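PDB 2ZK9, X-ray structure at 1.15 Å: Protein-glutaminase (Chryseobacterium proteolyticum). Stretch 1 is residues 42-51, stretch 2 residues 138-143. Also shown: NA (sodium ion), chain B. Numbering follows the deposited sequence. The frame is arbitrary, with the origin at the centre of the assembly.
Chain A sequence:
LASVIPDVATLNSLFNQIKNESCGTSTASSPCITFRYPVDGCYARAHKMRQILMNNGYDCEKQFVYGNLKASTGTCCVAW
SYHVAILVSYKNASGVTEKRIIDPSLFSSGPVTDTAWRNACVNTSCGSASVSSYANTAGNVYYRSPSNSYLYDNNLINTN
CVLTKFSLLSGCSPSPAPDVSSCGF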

ATOM      1  N   CYS A  42      -3.408  -4.873  -3.542  1.00  9.20           N
ATOM      2  CA  CYS A  42      -3.007  -3.634  -2.823  1.00  9.31           C
ATOM      3  C   CYS A  42      -3.391  -3.673  -1.367  1.00  8.24           C
ATOM      4  O   CYS A  42      -2.649  -3.197  -0.503  1.00  8.79           O
ATOM      5  CB  CYS A  42      -3.624  -2.428  -3.485  1.00 11.71           C
ATOM      6  SG  CYS A  42      -5.380  -2.436  -3.682  1.00 17.10           S
ATOM      7  N   TYR A  43      -4.560  -4.225  -1.073  1.00  8.39           N
ATOM      8  CA  TYR A  43      -5.069  -4.324   0.297  1.00  8.68           C
ATOM      9  C   TYR A  43      -4.118  -5.120   1.143  1.00  7.75           C
ATOM     10  O   TYR A  43      -3.869  -4.789   2.312  1.00  8.06           O
ATOM     11  CB  TYR A  43      -6.506  -4.881   0.229  1.00 10.65           C
ATOM     12  CG  TYR A  43      -6.633  -6.135  -0.579  1.00 10.30           C
ATOM     13  CD1 TYR A  43      -6.912  -6.159  -1.932  1.00 11.08           C
ATOM     14  CD2 TYR A  43      -6.419  -7.370   0.030  1.00 11.50           C
ATOM     15  CE1 TYR A  43      -7.009  -7.342  -2.660  1.00 11.99           C
ATOM     16  CE2 TYR A  43      -6.519  -8.536  -0.645  1.00 12.46           C
ATOM     17  CZ  TYR A  43      -6.815  -8.536  -2.001  1.00 12.39           C
ATOM     18  OH  TYR A  43      -6.893  -9.742  -2.663  1.00 15.51           O
ATOM     19  N   ALA A  44      -3.607  -6.236   0.607  1.00  7.90           N
ATOM     20  CA  ALA A  44      -2.673  -7.094   1.342  1.00  7.98           C
ATOM     21  C   ALA A  44      -1.341  -6.400   1.505  1.00  7.34           C
ATOM     22  O   ALA A  44      -0.722  -6.446   2.574  1.00  8.02           O
ATOM     23  CB  ALA A  44      -2.551  -8.419   0.618  1.00  8.38           C
ATOM     24  N   ARG A  45      -0.849  -5.738   0.442  1.00  7.36           N
ATOM     25  CA  ARG A  45       0.423  -5.021   0.587  1.00  7.37           C
ATOM     26  C   ARG A  45       0.336  -3.976   1.689  1.00  7.42           C
ATOM     27  O   ARG A  45       1.250  -3.810   2.478  1.00  7.56           O
ATOM     28  CB  ARG A  45       0.872  -4.413  -0.729  1.00  7.61           C
ATOM     29  CG  ARG A  45       1.056  -5.393  -1.880  1.00  8.16           C
ATOM     30  CD  ARG A  45       1.844  -4.837  -3.018  1.00  8.13           C
ATOM     31  NE  ARG A  45       1.326  -3.583  -3.614  1.00  8.55           N
ATOM     32  CZ  ARG A  45       0.367  -3.531  -4.512  1.00  8.69           C
ATOM     33  NH1 ARG A  45      -0.241  -4.594  -4.987  1.00  9.62           N
ATOM     34  NH2 ARG A  45      -0.053  -2.339  -4.969  1.00  9.85           N
ATOM     35  N   ALA A  46      -0.784  -3.240   1.722  1.00  7.46           N
ATOM     36  CA  ALA A  46      -0.943  -2.170   2.714  1.00  7.28           C
ATOM     37  C   ALA A  46      -1.001  -2.719   4.110  1.00  7.15           C
ATOM     38  O   ALA A  46      -0.417  -2.173   5.047  1.00  7.60           O
ATOM     39  CB  ALA A  46      -2.160  -1.323   2.384  1.00  8.17           C
ATOM     40  N   HIS A  47      -1.728  -3.843   4.307  1.00  7.17           N
ATOM     41  CA  HIS A  47      -1.847  -4.392   5.641  1.00  7.35           C
ATOM     42  C   HIS A  47      -0.518  -4.984   6.127  1.00  7.50           C
ATOM     43  O   HIS A  47      -0.226  -4.949   7.318  1.00  8.13           O
ATOM     44  CB  HIS A  47      -2.976  -5.432   5.664  1.00  7.71           C
ATOM     45  CG  HIS A  47      -3.831  -5.352   6.887  1.00  7.67           C
ATOM     46  ND1 HIS A  47      -4.338  -4.206   7.302  1.00  8.92           N
ATOM     47  CD2 HIS A  47      -4.336  -6.296   7.736  1.00  8.55           C
ATOM     48  CE1 HIS A  47      -5.136  -4.364   8.333  1.00  9.08           C
ATOM     49  NE2 HIS A  47      -5.125  -5.649   8.626  1.00  9.35           N
ATOM     50  N   LYS A  48       0.275  -5.506   5.205  1.00  7.65           N
ATOM     51  CA  LYS A  48       1.601  -6.016   5.548  1.00  7.92           C
ATOM     52  C   LYS A  48       2.553  -4.882   5.900  1.00  8.01           C
ATOM     53  O   LYS A  48       3.341  -4.988   6.843  1.00  8.76           O
ATOM     54  CB  LYS A  48       2.157  -6.875   4.433  1.00  7.95           C
ATOM     55  CG  LYS A  48       3.344  -7.731   4.808  1.00  8.38           C
ATOM     56  CD  LYS A  48       3.003  -8.869   5.758  1.00  8.31           C
ATOM     57  CE  LYS A  48       4.165  -9.795   5.973  1.00  9.26           C
ATOM     58  NZ  LYS A  48       3.896 -10.824   6.982  1.00 10.23           N
ATOM     59  N   MET A  49       2.472  -3.766   5.167  1.00  7.57           N
ATOM     60  CA  MET A  49       3.249  -2.586   5.564  1.00  7.97           C
ATOM     61  C   MET A  49       2.881  -2.127   6.955  1.00  8.12           C
ATOM     62  O   MET A  49       3.740  -1.763   7.753  1.00  8.87           O
ATOM     63  CB  MET A  49       3.038  -1.437   4.572  1.00  7.82           C
ATOM     64  CG  MET A  49       3.643  -1.714   3.200  1.00  8.27           C
ATOM     65  SD  MET A  49       3.721  -0.222   2.159  1.00  8.58           S
ATOM     66  CE  MET A  49       2.029  -0.066   1.606  1.00  9.01           C
ATOM     67  N   ARG A  50       1.590  -2.133   7.265  1.00  8.43           N
ATOM     68  CA  ARG A  50       1.117  -1.766   8.605  1.00  8.79           C
ATOM     69  C   ARG A  50       1.671  -2.715   9.652  1.00  8.99           C
ATOM     70  O   ARG A  50       2.060  -2.262  10.717  1.00 10.31           O
ATOM     71  CB  ARG A  50      -0.391  -1.718   8.645  1.00  8.22           C
ATOM     72  CG  ARG A  50      -0.917  -1.509  10.064  1.00  8.86           C
ATOM     73  CD  ARG A  50      -2.404  -1.320  10.025  1.00  9.15           C
ATOM     74  NE  ARG A  50      -2.959  -1.145  11.402  1.00  9.00           N
ATOM     75  CZ  ARG A  50      -3.490  -2.092  12.112  1.00  9.42           C
ATOM     76  NH1 ARG A  50      -3.660  -3.354  11.661  1.00  9.75           N
ATOM     77  NH2 ARG A  50      -3.949  -1.782  13.344  1.00 10.40           N
ATOM     78  N   GLN A  51       1.773  -4.019   9.358  1.00  9.62           N
ATOM     79  CA  GLN A  51       2.339  -4.961  10.301  1.00 10.32           C
ATOM     80  C   GLN A  51       3.785  -4.564  10.619  1.00 10.45           C
ATOM     81  O   GLN A  51       4.227  -4.690  11.775  1.00 10.97           O
ATOM     82  CB  GLN A  51       2.247  -6.391   9.788  1.00 10.87           C
ATOM     83  CG  GLN A  51       2.818  -7.436  10.726  1.00 13.65           C
ATOM     84  CD  GLN A  51       2.893  -8.826  10.130  1.00 13.19           C
ATOM     85  OE1 GLN A  51       3.469  -8.992   9.074  1.00 11.91           O
ATOM     86  NE2 GLN A  51       2.225  -9.787  10.811  1.00 18.23           N
ATOM     87  N   ALA A 138      -8.793   4.400   9.820  1.00  8.91           N
ATOM     88  CA  ALA A 138      -7.825   3.751  10.708  1.00  9.06           C
ATOM     89  C   ALA A 138      -7.077   2.670   9.955  1.00  8.45           C
ATOM     90  O   ALA A 138      -7.609   2.001   9.045  1.00  8.65           O
ATOM     91  CB  ALA A 138      -8.583   3.114  11.897  1.00 10.63           C
ATOM     92  N   GLY A 139      -5.843   2.452  10.347  1.00  8.21           N
ATOM     93  CA  GLY A 139      -5.001   1.455   9.735  1.00  8.73           C
ATOM     94  C   GLY A 139      -5.543   0.062   9.764  1.00  8.18           C
ATOM     95  O   GLY A 139      -5.267  -0.759   8.874  1.00  8.93           O
ATOM     96  N   ASN A 140      -6.320  -0.245  10.802  1.00  8.56           N
ATOM     97  CA  ASN A 140      -6.810  -1.625  10.950  1.00  8.94           C
ATOM     98  C   ASN A 140      -7.845  -1.991   9.895  1.00  8.57           C
ATOM     99  O   ASN A 140      -8.139  -3.177   9.744  1.00  9.46           O
ATOM    100  CB  ASN A 140      -7.269  -1.928  12.359  1.00 10.49           C
ATOM    101  CG  ASN A 140      -8.543  -1.331  12.807  1.00 10.86           C
ATOM    102  OD1 ASN A 140      -9.132  -1.950  13.771  1.00 17.61           O
ATOM    103  ND2 ASN A 140      -8.970  -0.280  12.270  1.00 10.35           N
ATOM    104  N   VAL A 141      -8.402  -1.038   9.174  1.00  8.04           N
ATOM    105  CA  VAL A 141      -9.323  -1.364   8.110  1.00  8.31           C
ATOM    106  C   VAL A 141      -8.563  -2.000   6.957  1.00  7.71           C
ATOM    107  O   VAL A 141      -7.631  -1.420   6.398  1.00  8.72           O
ATOM    108  CB  VAL A 141     -10.079  -0.092   7.636  1.00  9.04           C
ATOM    109  CG1 VAL A 141     -10.929  -0.410   6.439  1.00 10.42           C
ATOM    110  CG2 VAL A 141     -10.915   0.472   8.796  1.00 10.76           C
ATOM    111  N   TYR A 142      -8.989  -3.185   6.565  1.00  8.22           N
ATOM    112  CA  TYR A 142      -8.372  -3.906   5.457  1.00  8.04           C
ATOM    113  C   TYR A 142      -8.903  -3.432   4.121  1.00  8.35           C
ATOM    114  O   TYR A 142      -8.144  -3.239   3.153  1.00  8.50           O
ATOM    115  CB  TYR A 142      -8.656  -5.363   5.628  1.00  8.75           C
ATOM    116  CG  TYR A 142      -7.887  -6.365   4.753  1.00  7.77           C
ATOM    117  CD1 TYR A 142      -8.567  -7.361   4.111  1.00  9.05           C
ATOM    118  CD2 TYR A 142      -6.506  -6.338   4.642  1.00  8.54           C
ATOM    119  CE1 TYR A 142      -7.888  -8.323   3.337  1.00  9.14           C
ATOM    120  CE2 TYR A 142      -5.828  -7.280   3.944  1.00  8.40           C
ATOM    121  CZ  TYR A 142      -6.520  -8.278   3.296  1.00  8.79           C
ATOM    122  OH  TYR A 142      -5.778  -9.223   2.607  1.00  9.44           O
ATOM    123  N   TYR A 143     -10.206  -3.236   4.030  1.00  8.84           N
ATOM    124  CA  TYR A 143     -10.861  -2.716   2.829  1.00  9.59           C
ATOM    125  C   TYR A 143     -12.057  -1.846   3.278  1.00  9.54           C
ATOM    126  O   TYR A 143     -12.777  -2.202   4.193  1.00 10.46           O
ATOM    127  CB  TYR A 143     -11.326  -3.801   1.884  1.00 10.98           C
ATOM    128  CG  TYR A 143     -12.108  -3.295   0.706  1.00 12.90           C
ATOM    129  CD1 TYR A 143     -11.477  -2.525  -0.311  1.00 14.65           C
ATOM    130  CD2 TYR A 143     -13.481  -3.428   0.620  1.00 13.78           C
ATOM    131  CE1 TYR A 143     -12.183  -2.004  -1.371  1.00 16.03           C
ATOM    132  CE2 TYR A 143     -14.195  -2.935  -0.437  1.00 16.07           C
ATOM    133  CZ  TYR A 143     -13.543  -2.230  -1.434  1.00 17.26           C
ATOM    134  OH  TYR A 143     -14.319  -1.736  -2.464  1.00 23.18           O
TER
HETATM  135 NA    NA B 501      -5.182  -3.658  -5.468  1.00 61.41          NA
HETATM  136  O   HOH W   1      -5.450  -2.722   3.481  1.00  8.74           O
HETATM  137  O   HOH W   2      -7.479  -5.744  10.335  1.00  9.73           O
HETATM  138  O   HOH W   3      -4.635  -1.436  -6.475  1.00 22.62           O
HETATM  139  O   HOH W   4      -7.377  -2.594  -7.125  1.00 40.53           O

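How does the loop come to lie against the helix? Residues 42-51 are helical throughout, with each backbone carbonyl from C42 to H47 accepting a hydrogen bond from the amide four residues on. Stretch 2 opens at A138, which touches nothing in the helix, and enters a type I beta turn closed by V141 N donating to A138 O at 3.1 Å. The turn brings G139 to the level of R50, and the chain then runs back along the helix until Y142 lies near Y43, their CA atoms 6.1 Å apart.

Why does a glycine suit the place beside R50? The R50 side chain is extended, with its first three chi angles all t, and it passes close to the turn: R50 CD lies 3.1 Å from G139 O. A CB on residue 139 would point toward the helix and sit about 2.9 Å from R50 NE, a clash. R50 NE is 3.4 Å from G139 O, but the angle is poor and no hydrogen bond forms. The guanidinium instead packs by one face, with G139 C and N140 CB over it; R50 NH2 is 3.5 Å from N140 CB. The end of the N140 side chain leads away.

What does H47 meet as the turn closes? Its ring presents an edge to two successive carbonyls, with H47 CE1 3.6 Å from G139 O and 3.5 Å from N140 O. The ring carbon CE1, flanked by two nitrogens, is polarised, which makes it a favourable neighbour for carbonyl oxygens. Water 2 adds a polar link, 2.9 Å from H47 NE2 and donating to N140 O at 2.7 Å. V141 contributes little; its CA-to-CB bond points away from the helix.

How does Y142 anchor the other end? Its CA-to-CB bond runs sideways, but the end of the side chain comes nearer the helix, and Y142 has more area covered by the other stretch than any other residue here. The ring turns its edge to one face of H47, where Y142 CD2 is 3.6 Å from H47 CG, and receives the edge of Y43 toward its own face in an offset arrangement, the planes at 82°. Such edge-to-face pairings set weakly positive ring hydrogens against pi electrons. Beyond the rings, Y142 OH reaches to 3.9 Å from A44 CB. No direct hydrogen bond joins the stretches; water 1 bridges their backbones, donating to Y43 O at 2.9 Å and to Y142 O at 2.8 Å.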